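Pectate lyase (PDB 1GXM) cleaves pectate (polygalacturonic acid) by anti-beta-elimination as a family 10 polysaccharide lyase, the chain here being its catalytic module. Local coordinates at residues E85-G90 and F154-F159; N23-A28 and L141-F146; S42-N47 and R96-K101. All coordinates share one frame; numbering follows the deposited sequence. Where two conformers were deposited one is given.

Contact 1: E85-G90 and F154-F159; sequences EVYKSG and FDTDVF
Lys88 reaches from the end of a helix across Thr156 to Asp155. Its CG stands anti to the backbone N (chi1 -180°), and CB and CG each lie 3.7 Å from Thr156 CG2, so the root of the chain rides on that methyl. Further out the surroundings turn polar: CD and then CE draw closer to Asp155 OD1, CE at 3.5 Å. NZ, swung aside by a bend at chi4 (67°), completes a salt bridge to Asp155 OD1 at 2.8 Å, meeting it from the syn side but 28° out of the carboxylate plane. A weak second bond goes to OD2, and a water accepting from NZ and donating to OD2 spans the same two groups.

One residue back, Tyr87 OH donates a very short hydrogen bond of 2.5 Å to Asp157 OD1, which sits at the ring edge, in plane. Thr156 OG1, also at that edge, accepts from Val158 N (3.2 Å) in an ST turn. The contact thus ties the C-terminal end of helix 77-90 to the loop joining helices 136-148 and 161-181, while helix 93-109 packs against both, through Arg96 on Tyr87 and Val99 on Val158.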
ATOM      1  N   GLU A  85      18.754   5.740  -4.042  1.00 14.05           N
ATOM      2  CA  GLU A  85      19.010   6.669  -5.134  1.00 15.50           C
ATOM      3  C   GLU A  85      20.203   7.550  -4.785  1.00 15.31           C
ATOM      4  O   GLU A  85      21.062   7.775  -5.601  1.00 15.63           O
ATOM      5  CB  GLU A  85      17.779   7.516  -5.431  1.00 16.04           C
ATOM      6  CG  GLU A  85      17.988   8.565  -6.510  1.00 18.14           C
ATOM      7  CD  GLU A  85      18.172   7.992  -7.904  1.00 21.62           C
ATOM      8  OE1 GLU A  85      17.823   6.831  -8.144  1.00 20.28           O
ATOM      9  OE2 GLU A  85      18.669   8.727  -8.801  1.00 25.87           O
ATOM     10  N   VAL A  86      20.266   8.030  -3.555  1.00 15.11           N
ATOM     11  CA  VAL A  86      21.411   8.820  -3.118  1.00 15.84           C
ATOM     12  C   VAL A  86      22.689   8.016  -3.226  1.00 15.85           C
ATOM     13  O   VAL A  86      23.708   8.547  -3.674  1.00 16.57           O
ATOM     14  CB  VAL A  86      21.216   9.336  -1.675  1.00 16.15           C
ATOM     15  CG1 VAL A  86      22.499   9.966  -1.150  1.00 17.40           C
ATOM     16  CG2 VAL A  86      20.092  10.322  -1.617  1.00 16.04           C
ATOM     17  N   TYR A  87      22.660   6.752  -2.830  1.00 16.23           N
ATOM     18  CA  TYR A  87      23.811   5.883  -2.982  1.00 16.28           C
ATOM     19  C   TYR A  87      24.201   5.727  -4.450  1.00 17.16           C
ATOM     20  O   TYR A  87      25.387   5.797  -4.810  1.00 17.10           O
ATOM     21  CB  TYR A  87      23.577   4.518  -2.345  1.00 16.19           C
ATOM     22  CG  TYR A  87      24.761   3.616  -2.554  1.00 15.86           C
ATOM     23  CD1 TYR A  87      26.022   4.004  -2.109  1.00 16.38           C
ATOM     24  CD2 TYR A  87      24.638   2.410  -3.215  1.00 16.51           C
ATOM     25  CE1 TYR A  87      27.138   3.196  -2.329  1.00 16.83           C
ATOM     26  CE2 TYR A  87      25.739   1.587  -3.418  1.00 17.23           C
ATOM     27  CZ  TYR A  87      26.994   1.996  -2.980  1.00 17.97           C
ATOM     28  OH  TYR A  87      28.086   1.178  -3.181  1.00 17.89           O
ATOM     29  N   LYS A  88      23.204   5.528  -5.298  1.00 17.37           N
ATOM     30  CA  LYS A  88      23.420   5.364  -6.726  1.00 18.58           C
ATOM     31  C   LYS A  88      24.051   6.622  -7.300  1.00 19.38           C
ATOM     32  O   LYS A  88      24.974   6.529  -8.118  1.00 19.93           O
ATOM     33  CB  LYS A  88      22.100   5.043  -7.432  1.00 18.40           C
ATOM     34  CG  LYS A  88      22.191   4.843  -8.949  1.00 19.48           C
ATOM     35  CD  LYS A  88      20.806   4.544  -9.507  1.00 20.09           C
ATOM     36  CE  LYS A  88      20.766   4.501 -11.036  1.00 21.91           C
ATOM     37  NZ  LYS A  88      21.534   3.369 -11.589  1.00 23.10           N
ATOM     38  N   SER A  89      23.597   7.797  -6.861  1.00 20.29           N
ATOM     39  CA  SER A  89      24.104   9.075  -7.392  1.00 21.02           C
ATOM     40  C   SER A  89      25.506   9.426  -6.908  1.00 20.81           C
ATOM     41  O   SER A  89      26.342   9.878  -7.692  1.00 21.02           O
ATOM     42  CB  SER A  89      23.200  10.248  -7.033  1.00 21.88           C
ATOM     43  OG  SER A  89      21.898   9.781  -7.322  0.50 22.47           O
ATOM     44  N   GLY A  90      25.739   9.287  -5.609  1.00 20.51           N
ATOM     45  CA  GLY A  90      26.931   9.821  -4.971  1.00 20.42           C
ATOM     46  C   GLY A  90      27.961   8.815  -4.494  1.00 20.26           C
ATOM     47  O   GLY A  90      29.094   9.191  -4.177  1.00 21.83           O
ATOM     48  N   PHE A 154      18.109   0.163  -7.393  1.00 16.24           N
ATOM     49  CA  PHE A 154      18.793  -0.971  -6.771  1.00 17.00           C
ATOM     50  C   PHE A 154      19.655  -1.723  -7.776  1.00 17.44           C
ATOM     51  O   PHE A 154      20.037  -2.878  -7.549  1.00 18.19           O
ATOM     52  CB  PHE A 154      17.775  -1.918  -6.145  1.00 16.28           C
ATOM     53  CG  PHE A 154      16.842  -1.229  -5.192  1.00 15.07           C
ATOM     54  CD1 PHE A 154      17.303  -0.785  -3.958  1.00 14.54           C
ATOM     55  CD2 PHE A 154      15.525  -1.001  -5.528  1.00 15.07           C
ATOM     56  CE1 PHE A 154      16.443  -0.132  -3.068  1.00 14.48           C
ATOM     57  CE2 PHE A 154      14.663  -0.351  -4.634  1.00 15.19           C
ATOM     58  CZ  PHE A 154      15.124   0.091  -3.422  1.00 15.53           C
ATOM     59  N   ASP A 155      19.983  -1.046  -8.869  1.00 18.75           N
ATOM     60  CA  ASP A 155      20.882  -1.628  -9.896  1.00 19.55           C
ATOM     61  C   ASP A 155      22.321  -1.158  -9.659  1.00 20.23           C
ATOM     62  O   ASP A 155      23.040  -0.759 -10.582  1.00 21.63           O
ATOM     63  CB  ASP A 155      20.407  -1.311 -11.319  1.00 19.99           C
ATOM     64  CG  ASP A 155      20.339   0.169 -11.611  1.00 20.64           C
ATOM     65  OD1 ASP A 155      20.351   1.002 -10.674  1.00 21.56           O
ATOM     66  OD2 ASP A 155      20.264   0.604 -12.775  1.00 23.95           O
ATOM     67  N   THR A 156      22.720  -1.220  -8.398  1.00 20.18           N
ATOM     68  CA  THR A 156      24.061  -0.891  -7.950  1.00 19.78           C
ATOM     69  C   THR A 156      24.573  -2.087  -7.181  1.00 19.62           C
ATOM     70  O   THR A 156      23.949  -3.139  -7.138  1.00 21.09           O
ATOM     71  CB  THR A 156      24.052   0.350  -7.042  1.00 19.89           C
ATOM     72  OG1 THR A 156      23.311   0.073  -5.847  1.00 20.52           O
ATOM     73  CG2 THR A 156      23.296   1.507  -7.677  1.00 20.48           C
ATOM     74  N   ASP A 157      25.697  -1.922  -6.514  1.00 18.85           N
ATOM     75  CA  ASP A 157      26.229  -3.006  -5.704  1.00 18.69           C
ATOM     76  C   ASP A 157      25.629  -3.047  -4.292  1.00 18.07           C
ATOM     77  O   ASP A 157      26.154  -3.736  -3.408  1.00 17.89           O
ATOM     78  CB  ASP A 157      27.761  -2.931  -5.652  1.00 19.01           C
ATOM     79  CG  ASP A 157      28.273  -1.696  -4.949  1.00 20.59           C
ATOM     80  OD1 ASP A 157      27.504  -1.004  -4.251  1.00 21.02           O
ATOM     81  OD2 ASP A 157      29.470  -1.345  -5.010  1.00 23.96           O
ATOM     82  N   VAL A 158      24.523  -2.329  -4.086  1.00 17.64           N
ATOM     83  CA  VAL A 158      23.819  -2.334  -2.806  1.00 16.98           C
ATOM     84  C   VAL A 158      23.477  -3.751  -2.371  1.00 16.85           C
ATOM     85  O   VAL A 158      23.605  -4.083  -1.210  1.00 17.76           O
ATOM     86  CB  VAL A 158      22.584  -1.391  -2.806  1.00 16.72           C
ATOM     87  CG1 VAL A 158      21.528  -1.787  -3.828  1.00 15.38           C
ATOM     88  CG2 VAL A 158      21.967  -1.344  -1.422  1.00 17.18           C
ATOM     89  N   PHE A 159      23.064  -4.582  -3.320  1.00 15.91           N
ATOM     90  CA  PHE A 159      22.675  -5.942  -3.034  1.00 16.69           C
ATOM     91  C   PHE A 159      23.434  -6.923  -3.875  1.00 17.33           C
ATOM     92  O   PHE A 159      23.799  -6.627  -5.011  1.00 17.94           O
ATOM     93  CB  PHE A 159      21.179  -6.101  -3.295  1.00 15.80           C
ATOM     94  CG  PHE A 159      20.322  -5.257  -2.393  1.00 15.56           C
ATOM     95  CD1 PHE A 159      20.499  -5.291  -1.018  1.00 14.59           C
ATOM     96  CD2 PHE A 159      19.353  -4.441  -2.917  1.00 15.17           C
ATOM     97  CE1 PHE A 159      19.706  -4.520  -0.181  1.00 14.29           C
ATOM     98  CE2 PHE A 159      18.547  -3.655  -2.072  1.00 14.43           C
ATOM     99  CZ  PHE A 159      18.737  -3.693  -0.720  1.00 14.54           C
TER
HETATM  100  O   HOH W   1      19.750   2.804 -13.871  1.00 32.13           O

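Contact 2: N23-A28 and L141-F146; sequences NWLNNA and LTVLDF
Leu25 and Phe146 make the central CH-pi contact between helix 20-28 and helix 136-148. The methyl CD1 of Leu25 hangs over one face of the Phe146 ring, 3.8 Å from its centroid and 21° off the ring normal, displaced from the centre toward CG, which it approaches to 3.6 Å. The second methyl, CD2, rests near the ring at Phe146 CD2 (3.7 Å), and the leucine and phenylalanine side chains run antiparallel alongside each other.

Apolar packing adjoins this. Leu25 CD1 also lies against the backbone of the other helix, 3.8 Å from Val143 CA and close to Thr142 O, with Thr142 CG2 and Val143 CG2 slightly farther off. A chi1 of -171° sets Leu25 CG anti to the backbone N. The segment axes approach to 10.4 Å at a crossing angle of -74°, and CD1 bridges the gap between the helices.

An edge contact flanks the leucine: Val143 CG2 lies in the plane of the Trp24 indole, at the rim, 3.6 Å from CZ3. Tyr139 stacks on the same indole, and Arg151 makes a cation-pi contact with Phe146, so both aromatic groups have further partners.

No hydrogen bond crosses between the two segments. The hydroxyl of Thr142 is turned back to Ala138 O within its own helix, leaving its methyl for Leu25. Cohesion in this buried contact between two helices therefore rests on van der Waals packing and one CH-pi contact.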
ATOM      1  N   ASN A  23       5.086   4.035 -10.156  1.00 12.99           N
ATOM      2  CA  ASN A  23       5.107   5.492 -10.158  1.00 14.23           C
ATOM      3  C   ASN A  23       5.452   5.994  -8.753  1.00 13.92           C
ATOM      4  O   ASN A  23       6.246   6.925  -8.573  1.00 14.64           O
ATOM      5  CB  ASN A  23       3.763   6.058 -10.582  1.00 14.73           C
ATOM      6  CG  ASN A  23       3.509   5.971 -12.076  1.00 17.01           C
ATOM      7  OD1 ASN A  23       2.367   6.135 -12.524  1.00 19.63           O
ATOM      8  ND2 ASN A  23       4.544   5.733 -12.845  1.00 17.17           N
ATOM      9  N   TRP A  24       4.852   5.387  -7.739  1.00 13.32           N
ATOM     10  CA  TRP A  24       5.159   5.767  -6.375  1.00 12.49           C
ATOM     11  C   TRP A  24       6.656   5.593  -6.092  1.00 12.31           C
ATOM     12  O   TRP A  24       7.316   6.459  -5.507  1.00 12.64           O
ATOM     13  CB  TRP A  24       4.325   4.954  -5.356  1.00 12.13           C
ATOM     14  CG  TRP A  24       4.903   5.129  -4.025  1.00 12.56           C
ATOM     15  CD1 TRP A  24       4.692   6.173  -3.181  1.00 13.34           C
ATOM     16  CD2 TRP A  24       5.893   4.314  -3.432  1.00 11.84           C
ATOM     17  NE1 TRP A  24       5.496   6.045  -2.082  1.00 13.19           N
ATOM     18  CE2 TRP A  24       6.244   4.909  -2.210  1.00 13.00           C
ATOM     19  CE3 TRP A  24       6.527   3.113  -3.797  1.00 11.35           C
ATOM     20  CZ2 TRP A  24       7.198   4.361  -1.364  1.00 13.55           C
ATOM     21  CZ3 TRP A  24       7.472   2.574  -2.941  1.00 13.29           C
ATOM     22  CH2 TRP A  24       7.800   3.204  -1.759  1.00 13.59           C
ATOM     23  N   LEU A  25       7.205   4.460  -6.493  1.00 12.03           N
ATOM     24  CA  LEU A  25       8.590   4.142  -6.158  1.00 12.77           C
ATOM     25  C   LEU A  25       9.522   5.122  -6.866  1.00 13.40           C
ATOM     26  O   LEU A  25      10.455   5.673  -6.288  1.00 13.53           O
ATOM     27  CB  LEU A  25       8.909   2.721  -6.565  1.00 12.14           C
ATOM     28  CG  LEU A  25      10.253   2.170  -6.082  1.00 13.47           C
ATOM     29  CD1 LEU A  25      10.164   0.661  -5.881  1.00 14.28           C
ATOM     30  CD2 LEU A  25      11.377   2.514  -7.072  1.00 16.07           C
ATOM     31  N   ASN A  26       9.276   5.332  -8.137  1.00 13.94           N
ATOM     32  CA  ASN A  26      10.158   6.221  -8.871  1.00 14.80           C
ATOM     33  C   ASN A  26      10.100   7.633  -8.327  1.00 15.46           C
ATOM     34  O   ASN A  26      11.124   8.309  -8.259  1.00 16.29           O
ATOM     35  CB  ASN A  26       9.894   6.126 -10.369  1.00 15.19           C
ATOM     36  CG  ASN A  26      10.486   4.843 -10.962  1.00 16.97           C
ATOM     37  OD1 ASN A  26      11.678   4.541 -10.767  1.00 17.66           O
ATOM     38  ND2 ASN A  26       9.658   4.063 -11.647  1.00 19.68           N
ATOM     39  N   ASN A  27       8.925   8.075  -7.899  1.00 15.69           N
ATOM     40  CA  ASN A  27       8.808   9.371  -7.233  1.00 16.34           C
ATOM     41  C   ASN A  27       9.585   9.425  -5.928  1.00 15.88           C
ATOM     42  O   ASN A  27      10.189  10.448  -5.594  1.00 16.63           O
ATOM     43  CB  ASN A  27       7.368   9.651  -6.917  1.00 17.32           C
ATOM     44  CG  ASN A  27       6.628  10.235  -8.103  0.70 19.40           C
ATOM     45  OD1 ASN A  27       5.400  10.159  -8.183  0.70 24.23           O
ATOM     46  ND2 ASN A  27       7.379  10.699  -9.098  0.70 21.65           N
ATOM     47  N   ALA A  28       9.571   8.331  -5.178  1.00 14.93           N
ATOM     48  CA  ALA A  28      10.240   8.288  -3.876  1.00 14.99           C
ATOM     49  C   ALA A  28      11.750   8.478  -4.003  1.00 14.75           C
ATOM     50  O   ALA A  28      12.418   8.882  -3.068  1.00 15.38           O
ATOM     51  CB  ALA A  28       9.946   6.987  -3.165  1.00 14.99           C
ATOM     52  N   LEU A 141       6.331  -4.466  -0.733  1.00  9.15           N
ATOM     53  CA  LEU A 141       6.627  -5.578  -1.619  1.00  9.69           C
ATOM     54  C   LEU A 141       7.153  -5.088  -2.944  1.00  9.81           C
ATOM     55  O   LEU A 141       7.984  -5.735  -3.557  1.00 11.06           O
ATOM     56  CB  LEU A 141       5.417  -6.486  -1.826  1.00  9.88           C
ATOM     57  CG  LEU A 141       4.960  -7.218  -0.581  1.00 10.36           C
ATOM     58  CD1 LEU A 141       3.691  -7.949  -0.860  1.00 10.39           C
ATOM     59  CD2 LEU A 141       6.025  -8.184  -0.099  1.00 11.25           C
ATOM     60  N   THR A 142       6.649  -3.958  -3.416  1.00  9.87           N
ATOM     61  CA  THR A 142       7.119  -3.367  -4.660  1.00 10.03           C
ATOM     62  C   THR A 142       8.590  -2.990  -4.527  1.00 10.41           C
ATOM     63  O   THR A 142       9.397  -3.259  -5.418  1.00 10.88           O
ATOM     64  CB  THR A 142       6.283  -2.143  -5.021  1.00 10.20           C
ATOM     65  OG1 THR A 142       4.927  -2.552  -5.258  1.00  9.87           O
ATOM     66  CG2 THR A 142       6.736  -1.503  -6.345  1.00 11.28           C
ATOM     67  N   VAL A 143       8.954  -2.380  -3.410  1.00 10.17           N
ATOM     68  CA  VAL A 143      10.355  -2.028  -3.171  1.00 10.52           C
ATOM     69  C   VAL A 143      11.205  -3.295  -3.210  1.00 10.78           C
ATOM     70  O   VAL A 143      12.251  -3.344  -3.878  1.00 11.37           O
ATOM     71  CB  VAL A 143      10.543  -1.310  -1.833  1.00 10.79           C
ATOM     72  CG1 VAL A 143      12.019  -1.137  -1.544  1.00 11.42           C
ATOM     73  CG2 VAL A 143       9.849   0.034  -1.841  1.00 11.44           C
ATOM     74  N   LEU A 144      10.784  -4.308  -2.472  1.00 10.96           N
ATOM     75  CA  LEU A 144      11.551  -5.557  -2.425  1.00 11.48           C
ATOM     76  C   LEU A 144      11.635  -6.195  -3.804  1.00 11.98           C
ATOM     77  O   LEU A 144      12.651  -6.762  -4.162  1.00 12.41           O
ATOM     78  CB  LEU A 144      10.967  -6.526  -1.402  1.00 11.33           C
ATOM     79  CG  LEU A 144      11.118  -6.060   0.044  1.00 12.82           C
ATOM     80  CD1 LEU A 144      10.329  -6.992   0.931  1.00 13.95           C
ATOM     81  CD2 LEU A 144      12.572  -5.999   0.465  1.00 15.03           C
ATOM     82  N   ASP A 145      10.562  -6.108  -4.573  1.00 11.85           N
ATOM     83  CA  ASP A 145      10.561  -6.647  -5.928  1.00 12.51           C
ATOM     84  C   ASP A 145      11.497  -5.880  -6.840  1.00 12.19           C
ATOM     85  O   ASP A 145      12.195  -6.476  -7.636  1.00 12.15           O
ATOM     86  CB  ASP A 145       9.168  -6.651  -6.503  1.00 13.02           C
ATOM     87  CG  ASP A 145       9.131  -7.217  -7.877  1.00 15.42           C
ATOM     88  OD1 ASP A 145       9.263  -8.460  -8.034  1.00 17.05           O
ATOM     89  OD2 ASP A 145       8.963  -6.472  -8.854  1.00 19.01           O
ATOM     90  N   PHE A 146      11.523  -4.564  -6.735  1.00 12.00           N
ATOM     91  CA  PHE A 146      12.467  -3.790  -7.511  1.00 12.71           C
ATOM     92  C   PHE A 146      13.898  -4.174  -7.105  1.00 13.06           C
ATOM     93  O   PHE A 146      14.768  -4.345  -7.962  1.00 14.06           O
ATOM     94  CB  PHE A 146      12.222  -2.299  -7.338  1.00 12.18           C
ATOM     95  CG  PHE A 146      11.236  -1.731  -8.321  1.00 12.04           C
ATOM     96  CD1 PHE A 146       9.981  -2.287  -8.468  1.00 13.39           C
ATOM     97  CD2 PHE A 146      11.570  -0.637  -9.095  1.00 13.15           C
ATOM     98  CE1 PHE A 146       9.091  -1.765  -9.365  1.00 14.13           C
ATOM     99  CE2 PHE A 146      10.672  -0.099  -9.980  1.00 13.58           C
ATOM    100  CZ  PHE A 146       9.431  -0.675 -10.134  1.00 14.40           C
TER

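Contact 3: S42-N47 and R96-K101; sequences SYQQNN and RDAVRK
Gln44 lays its extended side chain across to helix 93-109, where the flat amide meets Ala98 with both of its polar atoms. CG lies anti to the backbone N (chi1 -164°), and a chi2 of 178° then carries CD straight on toward the helix. NE2 donates to Ala98 O at 2.9 Å in a nearly straight bond (167° at the hydrogen), with the acceptor close to the amide plane. OE1 is pressed against the methyl of Ala98, 3.1 Å from CB, a tight approach on the same residue. NE2 also bonds to Gly48 O, so it has an acceptor on the helix and another on its own loop, which would hold the amide against rotation. The root of Lys101 flanks the amide, its CB 3.8 Å from Gln44 NE2.

The contact joins the loop after helix 37-42 to helix 93-109 of the catalytic module, whose family is assigned to the six-hairpin clan.

One turn along from Ala98, Lys101 reaches back the other way, from helix to loop. Its chain bends at chi3, which sets CE 3.2 Å from Asn46 O, and NZ donates to that same carbonyl oxygen at 2.9 Å. A water accepts from NZ at 2.8 Å and donates to Gln45 O, so the ammonium group serves two successive loop carbonyls. The backbones of Lys101 and Asn47 come together as well: a second water donates to Lys101 O at 2.9 Å and to Asn47 O at 3.1 Å.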
ATOM      1  N   SER A  42      19.838   9.778   9.560  1.00 12.29           N
ATOM      2  CA  SER A  42      20.054   9.906  10.993  1.00 11.87           C
ATOM      3  C   SER A  42      18.851   9.498  11.835  1.00 11.87           C
ATOM      4  O   SER A  42      19.008   9.331  13.034  1.00 12.90           O
ATOM      5  CB  SER A  42      20.458  11.331  11.349  1.00 12.58           C
ATOM      6  OG  SER A  42      19.370  12.207  11.251  1.00 12.78           O
ATOM      7  N   TYR A  43      17.688   9.303  11.215  1.00 11.42           N
ATOM      8  CA  TYR A  43      16.508   8.825  11.941  1.00 11.46           C
ATOM      9  C   TYR A  43      16.237   7.341  11.772  1.00 11.28           C
ATOM     10  O   TYR A  43      15.309   6.822  12.355  1.00 11.11           O
ATOM     11  CB  TYR A  43      15.261   9.623  11.535  1.00 11.36           C
ATOM     12  CG  TYR A  43      15.310  10.997  12.114  1.00 11.55           C
ATOM     13  CD1 TYR A  43      14.860  11.234  13.405  1.00 12.13           C
ATOM     14  CD2 TYR A  43      15.874  12.038  11.413  1.00 12.71           C
ATOM     15  CE1 TYR A  43      14.943  12.493  13.971  1.00 11.95           C
ATOM     16  CE2 TYR A  43      15.974  13.300  11.977  1.00 13.10           C
ATOM     17  CZ  TYR A  43      15.516  13.515  13.264  1.00 12.36           C
ATOM     18  OH  TYR A  43      15.622  14.768  13.845  1.00 12.66           O
ATOM     19  N   GLN A  44      17.046   6.647  10.988  1.00 11.12           N
ATOM     20  CA  GLN A  44      16.887   5.217  10.864  1.00 10.81           C
ATOM     21  C   GLN A  44      17.098   4.568  12.215  1.00 10.65           C
ATOM     22  O   GLN A  44      18.055   4.863  12.931  1.00 11.74           O
ATOM     23  CB  GLN A  44      17.859   4.651   9.844  1.00 11.04           C
ATOM     24  CG  GLN A  44      17.476   3.260   9.414  1.00 11.49           C
ATOM     25  CD  GLN A  44      18.393   2.689   8.354  1.00 10.96           C
ATOM     26  OE1 GLN A  44      19.509   3.169   8.177  1.00 12.84           O
ATOM     27  NE2 GLN A  44      17.910   1.682   7.630  1.00 11.02           N
ATOM     28  N   GLN A  45      16.195   3.698  12.593  1.00 10.92           N
ATOM     29  CA  GLN A  45      16.286   2.972  13.840  1.00 11.24           C
ATOM     30  C   GLN A  45      17.302   1.862  13.707  1.00 11.33           C
ATOM     31  O   GLN A  45      17.707   1.487  12.608  1.00 11.50           O
ATOM     32  CB  GLN A  45      14.926   2.397  14.239  1.00 10.82           C
ATOM     33  CG  GLN A  45      13.835   3.471  14.335  1.00 11.22           C
ATOM     34  CD  GLN A  45      14.151   4.546  15.343  1.00 10.86           C
ATOM     35  OE1 GLN A  45      13.951   4.356  16.538  1.00 12.59           O
ATOM     36  NE2 GLN A  45      14.588   5.696  14.861  1.00 11.69           N
ATOM     37  N   ASN A  46      17.710   1.323  14.845  1.00 11.63           N
ATOM     38  CA  ASN A  46      18.696   0.245  14.872  1.00 12.30           C
ATOM     39  C   ASN A  46      18.246  -0.948  14.065  1.00 12.43           C
ATOM     40  O   ASN A  46      19.045  -1.630  13.421  1.00 12.19           O
ATOM     41  CB  ASN A  46      18.998  -0.166  16.315  1.00 12.90           C
ATOM     42  CG  ASN A  46      19.700   0.936  17.101  1.00 13.41           C
ATOM     43  OD1 ASN A  46      20.498   1.668  16.559  1.00 15.91           O
ATOM     44  ND2 ASN A  46      19.359   1.061  18.364  1.00 13.58           N
ATOM     45  N   ASN A  47      16.939  -1.197  14.073  1.00 12.04           N
ATOM     46  CA  ASN A  47      16.386  -2.341  13.347  1.00 11.87           C
ATOM     47  C   ASN A  47      16.345  -2.183  11.830  1.00 12.10           C
ATOM     48  O   ASN A  47      16.043  -3.124  11.132  1.00 11.23           O
ATOM     49  CB  ASN A  47      15.019  -2.716  13.883  1.00 11.92           C
ATOM     50  CG  ASN A  47      14.022  -1.599  13.787  1.00 11.75           C
ATOM     51  OD1 ASN A  47      14.066  -0.766  12.903  1.00 12.70           O
ATOM     52  ND2 ASN A  47      13.075  -1.611  14.697  1.00 12.95           N
ATOM     53  N   ARG A  96      24.316   3.027   1.294  1.00 14.93           N
ATOM     54  CA  ARG A  96      24.214   1.605   0.971  1.00 14.88           C
ATOM     55  C   ARG A  96      23.930   0.794   2.222  1.00 14.51           C
ATOM     56  O   ARG A  96      23.069  -0.085   2.230  1.00 14.52           O
ATOM     57  CB  ARG A  96      25.521   1.108   0.323  1.00 14.95           C
ATOM     58  CG  ARG A  96      25.594  -0.400   0.051  1.00 15.00           C
ATOM     59  CD  ARG A  96      26.932  -0.857  -0.525  1.00 16.22           C
ATOM     60  NE  ARG A  96      26.849  -2.265  -0.888  1.00 17.56           N
ATOM     61  CZ  ARG A  96      27.055  -3.287  -0.057  1.00 18.04           C
ATOM     62  NH1 ARG A  96      27.429  -3.096   1.201  1.00 18.56           N
ATOM     63  NH2 ARG A  96      26.910  -4.509  -0.501  1.00 19.40           N
ATOM     64  N   ASP A  97      24.660   1.082   3.285  1.00 14.13           N
ATOM     65  CA  ASP A  97      24.510   0.344   4.532  1.00 14.42           C
ATOM     66  C   ASP A  97      23.092   0.510   5.061  1.00 13.68           C
ATOM     67  O   ASP A  97      22.497  -0.422   5.567  1.00 14.29           O
ATOM     68  CB  ASP A  97      25.506   0.835   5.565  1.00 15.23           C
ATOM     69  CG  ASP A  97      26.929   0.496   5.207  1.00 18.95           C
ATOM     70  OD1 ASP A  97      27.156  -0.394   4.361  1.00 22.27           O
ATOM     71  OD2 ASP A  97      27.881   1.096   5.734  1.00 23.80           O
ATOM     72  N   ALA A  98      22.577   1.715   4.967  1.00 12.75           N
ATOM     73  CA  ALA A  98      21.241   1.999   5.484  1.00 12.30           C
ATOM     74  C   ALA A  98      20.183   1.279   4.677  1.00 12.08           C
ATOM     75  O   ALA A  98      19.249   0.722   5.224  1.00 11.87           O
ATOM     76  CB  ALA A  98      20.982   3.461   5.443  1.00 12.39           C
ATOM     77  N   VAL A  99      20.327   1.302   3.364  1.00 11.61           N
ATOM     78  CA  VAL A  99      19.396   0.600   2.500  1.00 12.07           C
ATOM     79  C   VAL A  99      19.403  -0.887   2.803  1.00 12.35           C
ATOM     80  O   VAL A  99      18.362  -1.513   2.838  1.00 11.97           O
ATOM     81  CB  VAL A  99      19.729   0.827   1.015  1.00 12.65           C
ATOM     82  CG1 VAL A  99      18.831   0.005   0.129  1.00 12.61           C
ATOM     83  CG2 VAL A  99      19.543   2.276   0.663  1.00 12.24           C
ATOM     84  N   ARG A 100      20.575  -1.475   3.012  1.00 11.60           N
ATOM     85  CA  ARG A 100      20.648  -2.880   3.383  1.00 12.31           C
ATOM     86  C   ARG A 100      19.933  -3.175   4.697  1.00 11.91           C
ATOM     87  O   ARG A 100      19.282  -4.203   4.840  1.00 12.51           O
ATOM     88  CB  ARG A 100      22.102  -3.332   3.415  1.00 12.41           C
ATOM     89  CG  ARG A 100      22.727  -3.340   2.022  1.00 13.45           C
ATOM     90  CD  ARG A 100      24.224  -3.614   2.010  1.00 15.77           C
ATOM     91  NE  ARG A 100      24.485  -4.884   2.675  1.00 16.61           N
ATOM     92  CZ  ARG A 100      24.304  -6.076   2.121  1.00 17.17           C
ATOM     93  NH1 ARG A 100      23.919  -6.174   0.867  1.00 18.31           N
ATOM     94  NH2 ARG A 100      24.515  -7.186   2.821  1.00 17.33           N
ATOM     95  N   LYS A 101      20.085  -2.287   5.677  1.00 12.15           N
ATOM     96  CA  LYS A 101      19.413  -2.480   6.965  1.00 11.37           C
ATOM     97  C   LYS A 101      17.897  -2.363   6.813  1.00 10.61           C
ATOM     98  O   LYS A 101      17.168  -3.101   7.438  1.00 11.06           O
ATOM     99  CB  LYS A 101      19.906  -1.502   8.029  1.00 11.77           C
ATOM    100  CG  LYS A 101      21.328  -1.823   8.520  1.00 12.50           C
ATOM    101  CD  LYS A 101      21.708  -1.023   9.748  1.00 13.56           C
ATOM    102  CE  LYS A 101      21.103  -1.599  11.022  1.00 13.77           C
ATOM    103  NZ  LYS A 101      21.561  -0.886  12.246  1.00 15.32           N
TER
HETATM  104  O   HOH W   2      20.442   1.687  12.079  1.00 16.89           O
HETATM  105  O   HOH W   3      18.559  -4.352   9.697  1.00 17.64           O

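In the fold
Contact 1 touches both of the others, its centre about 14 Å from the centre of each. It meets contact 2 through Phe154, whose CZ packs 3.8 Å from Val143 CG1. Toward contact 3 the link is polar: Asp157 O and Val158 O probably accept hydrogen bonds from Arg96 NE and Arg100 NH1, each at 3.0 Å. Contacts 2 and 3, centres about 18 Å apart, do not touch. Helix 77-90, which supplies one side of contact 1, also touches contact 2 (Val81 on Val143 and Ala28) and contact 3 (Leu83 on Ala98). Contact 2 is the innermost, about 11 Å from the chain centre to its own, against 24 and 21 Å for contacts 1 and 3. A glycerol, probably from crystallisation, bonds Arg100 O beside contact 3.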